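Local atomic coordinates of putative nucleotidyltransferase (Sulfolobus solfataricus P2, PDB entry 2RFF), a protein that probably transfers a nucleotidyl group from a nucleotide to an acceptor molecule. Residues M15-V26 with V74-V82. Sequence-based numbering, arbitrary orientation.
Sequences MLKLAKEIVEEV and VSRFIRGNV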
HETATM    1  N   MSE A  15      -8.924  -5.866   4.628  1.00 13.58           N
HETATM    2  CA  MSE A  15      -8.193  -4.668   4.149  0.50 15.13           C
HETATM    3  C   MSE A  15      -6.975  -5.049   3.306  1.00 12.68           C
HETATM    4  O   MSE A  15      -6.687  -4.391   2.323  1.00 12.51           O
HETATM    5  CB  MSE A  15      -7.823  -3.734   5.299  0.50 15.00           C
HETATM    6  CG  MSE A  15      -9.002  -3.029   5.949  0.50 16.17           C
HETATM    7 SE   MSE A  15      -9.320  -1.218   5.415  0.60 19.43          SE
HETATM    8  CE  MSE A  15      -9.863  -1.452   3.607  0.80 18.26           C
ATOM      9  N   LEU A  16      -6.328  -6.133   3.672  1.00 12.51           N
ATOM     10  CA  LEU A  16      -5.184  -6.631   2.904  1.00 12.30           C
ATOM     11  C   LEU A  16      -5.678  -7.157   1.550  1.00 11.85           C
ATOM     12  O   LEU A  16      -5.024  -6.951   0.528  1.00 14.20           O
ATOM     13  CB  LEU A  16      -4.390  -7.690   3.679  1.00 11.85           C
ATOM     14  CG  LEU A  16      -3.568  -7.171   4.851  1.00 11.84           C
ATOM     15  CD1 LEU A  16      -3.086  -8.302   5.775  1.00 16.02           C
ATOM     16  CD2 LEU A  16      -2.348  -6.279   4.448  1.00 13.56           C
ATOM     17  N   LYS A  17      -6.847  -7.809   1.536  1.00 12.01           N
ATOM     18  CA  LYS A  17      -7.402  -8.297   0.286  0.50 13.00           C
ATOM     19  C   LYS A  17      -7.820  -7.131  -0.648  1.00 12.37           C
ATOM     20  O   LYS A  17      -7.601  -7.216  -1.851  1.00 13.65           O
ATOM     21  CB  LYS A  17      -8.484  -9.324   0.556  0.50 12.99           C
ATOM     22  CG  LYS A  17      -7.913 -10.645   1.131  0.50 16.77           C
ATOM     23  CD  LYS A  17      -9.027 -11.655   1.485  0.50 16.05           C
ATOM     24  CE  LYS A  17      -8.527 -12.976   2.083  0.50 17.46           C
ATOM     25  NZ  LYS A  17      -9.714 -13.823   2.512  0.50 20.06           N
ATOM     26  N   LEU A  18      -8.383  -6.048  -0.099  1.00 10.37           N
ATOM     27  CA  LEU A  18      -8.690  -4.867  -0.880  1.00 11.45           C
ATOM     28  C   LEU A  18      -7.406  -4.237  -1.440  1.00  9.90           C
ATOM     29  O   LEU A  18      -7.381  -3.895  -2.624  1.00 11.67           O
ATOM     30  CB  LEU A  18      -9.445  -3.835  -0.073  1.00 10.87           C
ATOM     31  CG  LEU A  18      -9.729  -2.486  -0.738  1.00 12.58           C
ATOM     32  CD1 LEU A  18     -10.469  -2.634  -2.069  1.00 15.69           C
ATOM     33  CD2 LEU A  18     -10.415  -1.576   0.237  1.00 14.34           C
ATOM     34  N   ALA A  19      -6.339  -4.093  -0.615  1.00 11.24           N
ATOM     35  CA  ALA A  19      -5.045  -3.563  -1.048  1.00 11.41           C
ATOM     36  C   ALA A  19      -4.494  -4.434  -2.186  1.00 11.01           C
ATOM     37  O   ALA A  19      -3.979  -3.888  -3.170  1.00 13.12           O
ATOM     38  CB  ALA A  19      -4.098  -3.490   0.084  1.00 13.93           C
ATOM     39  N   LYS A  20      -4.619  -5.762  -2.071  1.00 10.89           N
ATOM     40  CA  LYS A  20      -4.177  -6.677  -3.140  0.50 11.97           C
ATOM     41  C   LYS A  20      -4.875  -6.365  -4.462  1.00 11.87           C
ATOM     42  O   LYS A  20      -4.223  -6.269  -5.491  1.00 13.37           O
ATOM     43  CB  LYS A  20      -4.375  -8.161  -2.780  0.50 11.41           C
ATOM     44  CG  LYS A  20      -4.128  -9.169  -3.944  0.50 12.38           C
ATOM     45  CD  LYS A  20      -4.266 -10.607  -3.520  0.50 15.04           C
ATOM     46  CE  LYS A  20      -4.211 -11.580  -4.708  0.50 17.18           C
ATOM     47  NZ  LYS A  20      -2.909 -11.606  -5.447  0.50 19.61           N
ATOM     48  N   GLU A  21      -6.213  -6.230  -4.440  1.00 14.04           N
ATOM     49  CA  GLU A  21      -6.983  -5.911  -5.645  1.00 16.46           C
ATOM     50  C   GLU A  21      -6.507  -4.597  -6.274  1.00 13.56           C
ATOM     51  O   GLU A  21      -6.307  -4.515  -7.486  1.00 13.82           O
ATOM     52  CB  GLU A  21      -8.461  -5.762  -5.340  1.00 18.07           C
ATOM     53  CG  GLU A  21      -9.211  -6.983  -4.924  1.00 23.48           C
ATOM     54  CD  GLU A  21     -10.711  -6.678  -4.652  1.00 25.11           C
ATOM     55  OE1 GLU A  21     -11.319  -5.770  -5.296  1.00 31.09           O
ATOM     56  OE2 GLU A  21     -11.290  -7.364  -3.793  1.00 35.39           O
ATOM     57  N   ILE A  22      -6.318  -3.574  -5.442  1.00 12.32           N
ATOM     58  CA  ILE A  22      -5.869  -2.273  -5.933  1.00 11.67           C
ATOM     59  C   ILE A  22      -4.484  -2.412  -6.565  1.00 10.09           C
ATOM     60  O   ILE A  22      -4.263  -1.883  -7.656  1.00 11.71           O
ATOM     61  CB  ILE A  22      -5.857  -1.202  -4.791  1.00 12.29           C
ATOM     62  CG1 ILE A  22      -7.311  -0.900  -4.349  1.00 13.17           C
ATOM     63  CG2 ILE A  22      -5.144   0.104  -5.231  1.00 12.38           C
ATOM     64  CD1 ILE A  22      -7.440  -0.066  -3.072  1.00 13.56           C
ATOM     65  N   VAL A  23      -3.578  -3.117  -5.873  1.00 10.52           N
ATOM     66  CA  VAL A  23      -2.171  -3.292  -6.369  1.00 10.44           C
ATOM     67  C   VAL A  23      -2.156  -4.082  -7.685  1.00 12.15           C
ATOM     68  O   VAL A  23      -1.401  -3.755  -8.590  1.00 12.32           O
ATOM     69  CB  VAL A  23      -1.252  -3.921  -5.308  1.00 10.47           C
ATOM     70  CG1 VAL A  23       0.095  -4.288  -5.938  1.00 11.98           C
ATOM     71  CG2 VAL A  23      -1.135  -2.931  -4.108  1.00  9.82           C
ATOM     72  N   GLU A  24      -2.994  -5.110  -7.794  1.00 12.25           N
ATOM     73  CA  GLU A  24      -3.093  -5.882  -9.051  1.00 12.94           C
ATOM     74  C   GLU A  24      -3.406  -4.991 -10.237  1.00 12.94           C
ATOM     75  O   GLU A  24      -2.800  -5.113 -11.290  1.00 12.84           O
ATOM     76  CB  GLU A  24      -4.183  -6.972  -8.951  1.00 14.42           C
ATOM     77  CG  GLU A  24      -3.718  -8.118  -8.111  1.00 18.58           C
ATOM     78  CD  GLU A  24      -4.740  -9.213  -7.888  1.00 19.71           C
ATOM     79  OE1 GLU A  24      -5.972  -8.928  -7.859  1.00 23.58           O
ATOM     80  OE2 GLU A  24      -4.264 -10.375  -7.708  1.00 26.74           O
ATOM     81  N   GLU A  25      -4.322  -4.062 -10.030  1.00 12.39           N
ATOM     82  CA  GLU A  25      -4.737  -3.157 -11.080  1.00 12.49           C
ATOM     83  C   GLU A  25      -3.640  -2.165 -11.425  1.00 11.37           C
ATOM     84  O   GLU A  25      -3.321  -1.970 -12.584  1.00 11.03           O
ATOM     85  CB  GLU A  25      -6.019  -2.412 -10.699  1.00 13.04           C
ATOM     86  CG  GLU A  25      -7.191  -3.348 -10.542  1.00 14.20           C
ATOM     87  CD  GLU A  25      -8.412  -2.670 -10.027  1.00 16.15           C
ATOM     88  OE1 GLU A  25      -8.480  -1.437  -9.974  1.00 17.92           O
ATOM     89  OE2 GLU A  25      -9.351  -3.391  -9.668  1.00 22.64           O
ATOM     90  N   VAL A  26      -3.078  -1.523 -10.405  1.00 10.70           N
ATOM     91  CA  VAL A  26      -1.947  -0.564 -10.585  1.00 10.59           C
ATOM     92  C   VAL A  26      -0.715  -1.234 -11.216  1.00 10.23           C
ATOM     93  O   VAL A  26      -0.183  -0.727 -12.194  1.00 11.23           O
ATOM     94  CB  VAL A  26      -1.610   0.200  -9.296  1.00 12.17           C
ATOM     95  CG1 VAL A  26      -0.440   1.182  -9.519  1.00 12.22           C
ATOM     96  CG2 VAL A  26      -2.843   0.929  -8.776  1.00 12.94           C
ATOM     97  N   VAL A  74      -2.520   7.076  -9.632  1.00 15.87           N
ATOM     98  CA  VAL A  74      -3.255   6.021  -8.919  1.00 15.10           C
ATOM     99  C   VAL A  74      -4.657   6.360  -8.471  1.00 15.23           C
ATOM    100  O   VAL A  74      -5.403   5.457  -8.144  1.00 16.25           O
ATOM    101  CB  VAL A  74      -2.419   5.514  -7.705  1.00 15.07           C
ATOM    102  CG1 VAL A  74      -1.031   5.041  -8.200  1.00 16.97           C
ATOM    103  CG2 VAL A  74      -2.263   6.574  -6.591  1.00 12.70           C
ATOM    104  N   SER A  75      -5.022   7.643  -8.478  1.00 16.07           N
ATOM    105  CA  SER A  75      -6.324   8.119  -7.970  1.00 15.84           C
ATOM    106  C   SER A  75      -7.510   7.278  -8.322  1.00 13.20           C
ATOM    107  O   SER A  75      -8.277   6.880  -7.435  1.00 14.32           O
ATOM    108  CB  SER A  75      -6.597   9.539  -8.469  1.00 17.51           C
ATOM    109  OG  SER A  75      -7.820  10.001  -7.924  1.00 25.76           O
ATOM    110  N   ARG A  76      -7.651   6.988  -9.611  1.00 12.82           N
ATOM    111  CA  ARG A  76      -8.833   6.222 -10.056  1.00 13.94           C
ATOM    112  C   ARG A  76      -8.938   4.772  -9.602  1.00 13.96           C
ATOM    113  O   ARG A  76     -10.008   4.187  -9.689  1.00 15.30           O
ATOM    114  CB  ARG A  76      -9.043   6.287 -11.570  1.00 15.53           C
ATOM    115  CG  ARG A  76      -8.098   5.532 -12.436  1.00 19.50           C
ATOM    116  CD  ARG A  76      -8.678   5.535 -13.833  1.00 20.19           C
ATOM    117  NE  ARG A  76      -7.659   5.209 -14.810  1.00 23.94           N
ATOM    118  CZ  ARG A  76      -7.278   3.986 -15.156  1.00 25.02           C
ATOM    119  NH1 ARG A  76      -7.788   2.897 -14.588  1.00 25.41           N
ATOM    120  NH2 ARG A  76      -6.342   3.866 -16.092  1.00 25.99           N
ATOM    121  N   PHE A  77      -7.840   4.207  -9.127  1.00 13.85           N
ATOM    122  CA  PHE A  77      -7.816   2.855  -8.611  1.00 13.04           C
ATOM    123  C   PHE A  77      -8.169   2.776  -7.136  1.00 15.77           C
ATOM    124  O   PHE A  77      -8.403   1.681  -6.637  1.00 16.72           O
ATOM    125  CB  PHE A  77      -6.410   2.262  -8.774  1.00 13.04           C
ATOM    126  CG  PHE A  77      -5.930   2.208 -10.202  1.00 12.86           C
ATOM    127  CD1 PHE A  77      -6.197   1.121 -11.016  1.00 15.65           C
ATOM    128  CD2 PHE A  77      -5.138   3.228 -10.708  1.00 13.63           C
ATOM    129  CE1 PHE A  77      -5.719   1.075 -12.346  1.00 14.35           C
ATOM    130  CE2 PHE A  77      -4.667   3.204 -12.014  1.00 16.17           C
ATOM    131  CZ  PHE A  77      -4.956   2.111 -12.839  1.00 15.04           C
ATOM    132  N   ILE A  78      -8.196   3.914  -6.438  1.00 14.32           N
ATOM    133  CA  ILE A  78      -8.396   3.931  -5.004  1.00 15.63           C
ATOM    134  C   ILE A  78      -9.881   3.880  -4.689  1.00 14.86           C
ATOM    135  O   ILE A  78     -10.677   4.622  -5.295  1.00 17.24           O
ATOM    136  CB  ILE A  78      -7.750   5.178  -4.343  1.00 14.78           C
ATOM    137  CG1 ILE A  78      -6.259   5.278  -4.653  1.00 15.10           C
ATOM    138  CG2 ILE A  78      -7.947   5.208  -2.801  1.00 14.93           C
ATOM    139  CD1 ILE A  78      -5.385   4.041  -4.250  1.00 18.38           C
ATOM    140  N   ARG A  79     -10.249   2.974  -3.789  1.00 15.03           N
ATOM    141  CA  ARG A  79     -11.631   2.834  -3.279  1.00 15.86           C
ATOM    142  C   ARG A  79     -11.586   2.204  -1.905  1.00 14.57           C
ATOM    143  O   ARG A  79     -10.541   1.692  -1.497  1.00 13.53           O
ATOM    144  CB  ARG A  79     -12.562   2.036  -4.189  1.00 18.12           C
ATOM    145  CG  ARG A  79     -12.257   0.575  -4.334  1.00 21.05           C
ATOM    146  CD  ARG A  79     -11.114   0.312  -5.239  1.00 24.35           C
ATOM    147  NE  ARG A  79     -11.144  -1.098  -5.597  1.00 25.06           N
ATOM    148  CZ  ARG A  79     -10.419  -1.661  -6.552  1.00 26.64           C
ATOM    149  NH1 ARG A  79      -9.529  -0.957  -7.251  1.00 27.28           N
ATOM    150  NH2 ARG A  79     -10.571  -2.967  -6.779  1.00 27.51           N
ATOM    151  N   GLY A  80     -12.685   2.295  -1.179  1.00 16.48           N
ATOM    152  CA  GLY A  80     -12.759   1.777   0.174  1.00 15.45           C
ATOM    153  C   GLY A  80     -12.050   2.684   1.162  1.00 14.58           C
ATOM    154  O   GLY A  80     -11.667   3.787   0.821  1.00 15.50           O
ATOM    155  N   ASN A  81     -11.807   2.169   2.360  1.00 14.80           N
ATOM    156  CA  ASN A  81     -11.241   2.928   3.456  1.00 15.04           C
ATOM    157  C   ASN A  81      -9.709   2.834   3.337  1.00 14.39           C
ATOM    158  O   ASN A  81      -9.056   2.113   4.097  1.00 14.09           O
ATOM    159  CB  ASN A  81     -11.759   2.292   4.749  1.00 18.21           C
ATOM    160  CG  ASN A  81     -11.467   3.102   5.931  1.00 23.16           C
ATOM    161  OD1 ASN A  81     -11.360   4.318   5.822  1.00 26.97           O
ATOM    162  ND2 ASN A  81     -11.363   2.453   7.101  1.00 27.75           N
ATOM    163  N   VAL A  82      -9.194   3.549   2.337  1.00 13.81           N
ATOM    164  CA  VAL A  82      -7.803   3.474   1.902  1.00 13.03           C
ATOM    165  C   VAL A  82      -7.212   4.863   1.750  1.00 13.20           C
ATOM    166  O   VAL A  82      -7.834   5.773   1.250  1.00 14.02           O
ATOM    167  CB  VAL A  82      -7.718   2.749   0.490  1.00 10.53           C
ATOM    168  CG1 VAL A  82      -6.281   2.830  -0.098  1.00 13.77           C
ATOM    169  CG2 VAL A  82      -8.119   1.284   0.609  1.00 12.18           C
TER
HETATM  170  O   HOH W   1     -13.171  -3.102  -4.562  1.00 37.00           O
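R79 reaches from the loop between helix 67-74 and strand 82-88 to the flank of helix 6-29, where E21 and E25 wait one turn apart. Its CG leaves CB between the backbone N and the carbonyl carbon (chi1 67°), and a further bend at chi2 swings the chain in over the helix flank, past I22. R79 CD passes I22 CG1 at 4.1 Å. NE has L18 CD1 beside it and gives its hydrogen to a water, which bonds weakly to E21 OE1. At CZ the guanidinium lies with one face over I22 CG1. Two nitrogens grip E25 end-on, one to each oxygen: R79 NH1 lies 3.0 Å from E25 OE1 and R79 NH2 3.2 Å from E25 OE2, both meeting the carboxylate from above its plane. R79 NH2 also holds E21 OE1 on its anti side, at 3.3 Å, while R79 NH1 turns back to the carbonyl of its own loop, F77 O, at 2.9 Å. That inner bond ties the guanidinium to the loop and should limit its rotation.

Apolar contacts flank this network. V26 CG2 sits over one face of the F77 ring in a CH-pi contact, 4.0 Å from its centroid, and V82 CG2 meets L18 CD2 and, tip to tip, I22 CD1. I22 continues inward to F57 of the sheet. The arrangement exemplifies an i, i+4 glutamate pair clamping one arginine, here tying the loop that leads into edge strand 82-88 to the helix packed on the mixed sheet of a nucleotidyltransferase domain.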